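Local structure of bacteriocin (Brevibacillus sp. SKDU10, 6LWZ) at residues Ile14-Gly19 / Gln30-Cys35. The protein is a defensin-like bacteriocin, an antimicrobial peptide that probably acts against competing bacteria. Residues are numbered along the deposited sequence; the frame is centred on the assembly and turned at random.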
loop_
_atom_site.group_PDB
_atom_site.type_symbol
_atom_site.label_atom_id
_atom_site.label_comp_id
_atom_site.label_asym_id
_atom_site.label_seq_id
_atom_site.Cartn_x
_atom_site.Cartn_y
_atom_site.Cartn_z
ATOM N N ILE A 14 0.076 1.790 -7.102
ATOM C CA ILE A 14 0.140 3.161 -6.595
ATOM C C ILE A 14 0.591 3.185 -5.128
ATOM O O ILE A 14 -0.034 2.579 -4.258
ATOM C CB ILE A 14 -1.207 3.894 -6.741
ATOM C CG1 ILE A 14 -1.621 3.955 -8.208
ATOM C CG2 ILE A 14 -1.106 5.310 -6.199
ATOM C CD1 ILE A 14 -2.523 2.825 -8.620
ATOM N N VAL A 15 1.669 3.923 -4.877
ATOM C CA VAL A 15 2.319 3.991 -3.572
ATOM C C VAL A 15 2.009 5.327 -2.917
ATOM O O VAL A 15 2.338 6.371 -3.463
ATOM C CB VAL A 15 3.846 3.864 -3.718
ATOM C CG1 VAL A 15 4.547 4.081 -2.386
ATOM C CG2 VAL A 15 4.213 2.510 -4.294
ATOM N N LYS A 16 1.373 5.276 -1.749
ATOM C CA LYS A 16 1.001 6.469 -0.997
ATOM C C LYS A 16 1.732 6.480 0.339
ATOM O O LYS A 16 1.504 5.619 1.184
ATOM C CB LYS A 16 -0.510 6.502 -0.775
ATOM C CG LYS A 16 -1.305 6.833 -2.028
ATOM C CD LYS A 16 -2.659 6.141 -2.050
ATOM C CE LYS A 16 -3.453 6.506 -3.296
ATOM N NZ LYS A 16 -4.726 5.737 -3.422
ATOM N N ASP A 17 2.615 7.459 0.506
ATOM C CA ASP A 17 3.391 7.630 1.727
ATOM C C ASP A 17 2.559 8.359 2.774
ATOM O O ASP A 17 1.953 9.390 2.482
ATOM C CB ASP A 17 4.665 8.418 1.427
ATOM C CG ASP A 17 5.559 8.564 2.636
ATOM O OD1 ASP A 17 5.132 9.191 3.631
ATOM O OD2 ASP A 17 6.701 8.062 2.589
ATOM N N LYS A 18 2.549 7.821 3.992
ATOM C CA LYS A 18 1.678 8.310 5.063
ATOM C C LYS A 18 2.416 8.905 6.251
ATOM O O LYS A 18 1.791 9.484 7.136
ATOM C CB LYS A 18 0.823 7.169 5.586
ATOM C CG LYS A 18 -0.005 6.464 4.538
ATOM C CD LYS A 18 -0.950 7.410 3.824
ATOM C CE LYS A 18 -1.901 6.615 2.951
ATOM N NZ LYS A 18 -3.068 7.403 2.502
ATOM N N GLY A 19 3.731 8.753 6.293
ATOM C CA GLY A 19 4.496 9.257 7.420
ATOM C C GLY A 19 4.445 8.297 8.594
ATOM O O GLY A 19 4.452 7.079 8.410
ATOM N N GLN A 30 1.181 3.123 2.214
ATOM C CA GLN A 30 0.070 2.272 1.825
ATOM C C GLN A 30 0.205 1.976 0.341
ATOM O O GLN A 30 0.352 2.897 -0.456
ATOM C CB GLN A 30 -1.272 2.949 2.104
ATOM C CG GLN A 30 -1.584 3.156 3.578
ATOM C CD GLN A 30 -1.923 1.869 4.305
ATOM O OE1 GLN A 30 -1.121 0.933 4.351
ATOM N NE2 GLN A 30 -3.114 1.824 4.894
ATOM N N VAL A 31 0.161 0.693 -0.012
ATOM C CA VAL A 31 0.329 0.244 -1.385
ATOM C C VAL A 31 -1.008 -0.250 -1.923
ATOM O O VAL A 31 -1.668 -1.090 -1.308
ATOM C CB VAL A 31 1.376 -0.890 -1.488
ATOM C CG1 VAL A 31 1.580 -1.333 -2.937
ATOM C CG2 VAL A 31 2.698 -0.447 -0.895
ATOM N N TYR A 32 -1.390 0.276 -3.080
ATOM C CA TYR A 32 -2.604 -0.133 -3.775
ATOM C C TYR A 32 -2.236 -0.699 -5.136
ATOM O O TYR A 32 -1.185 -0.366 -5.695
ATOM C CB TYR A 32 -3.538 1.066 -3.960
ATOM C CG TYR A 32 -4.332 1.434 -2.726
ATOM C CD1 TYR A 32 -3.713 2.012 -1.626
ATOM C CD2 TYR A 32 -5.708 1.211 -2.667
ATOM C CE1 TYR A 32 -4.435 2.353 -0.491
ATOM C CE2 TYR A 32 -6.446 1.546 -1.538
ATOM C CZ TYR A 32 -5.805 2.116 -0.449
ATOM O OH TYR A 32 -6.522 2.451 0.679
ATOM N N VAL A 33 -3.106 -1.559 -5.654
ATOM C CA VAL A 33 -3.003 -2.054 -7.028
ATOM C C VAL A 33 -4.097 -1.396 -7.851
ATOM O O VAL A 33 -5.253 -1.333 -7.422
ATOM C CB VAL A 33 -3.140 -3.601 -7.149
ATOM C CG1 VAL A 33 -2.217 -4.305 -6.178
ATOM C CG2 VAL A 33 -4.570 -4.066 -6.919
ATOM N N ALA A 34 -3.725 -0.879 -9.016
ATOM C CA ALA A 34 -4.695 -0.439 -10.002
ATOM C C ALA A 34 -4.838 -1.579 -10.984
ATOM O O ALA A 34 -3.871 -1.976 -11.624
ATOM C CB ALA A 34 -4.230 0.817 -10.701
ATOM N N CYS A 35 -6.039 -2.132 -11.060
ATOM C CA CYS A 35 -6.319 -3.262 -11.936
ATOM C C CYS A 35 -6.674 -2.796 -13.344
ATOM O O CYS A 35 -7.129 -1.667 -13.540
ATOM C CB CYS A 35 -7.476 -4.092 -11.370
ATOM S SG CYS A 35 -7.134 -4.865 -9.771
#
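Lys16 and Tyr32 meet on one face of the antiparallel beta hairpin formed by strands 10-20 and 26-35, two of the three strands in the sheet of this defensin-like peptide. The local axes run nearly antiparallel. Two hydrogen-bonded pairs, Ile14 with Tyr32 and Lys16 with Gln30, flank the non-hydrogen-bonded pair of Val15 and Val31, whose side chains lie on the other face. The evidence is four backbone bonds, from Ile14 N to Tyr32 O, Tyr32 N to Ile14 O, Lys16 N to Gln30 O and Gln30 N to Lys16 O; the last is the shortest at 2.7 Å and the most bent, at 140° about its hydrogen.

Followed outward, Lys16 first sets CB 3.7 Å from Gln30 O. CG stands beside the backbone N (chi1 -73°); the chain bends at chi2, which places CD, and runs extended from there to NZ. NZ comes to rest over one face of the Tyr32 ring, 4.4 Å from its centroid and 14° off the normal, a cation-pi contact displaced toward the rim.

Lys18 crosses Gln30 at about a right angle, CE lying 3.5 Å from Gln30 CG, while Gln30 OE1 is hydrogen-bonded to Thr45 OG1 of strand 40-48. Beyond Tyr32, Ile14 CD1 presses on Ala34 CB at 3.4 Å, tighter than usual for two carbons.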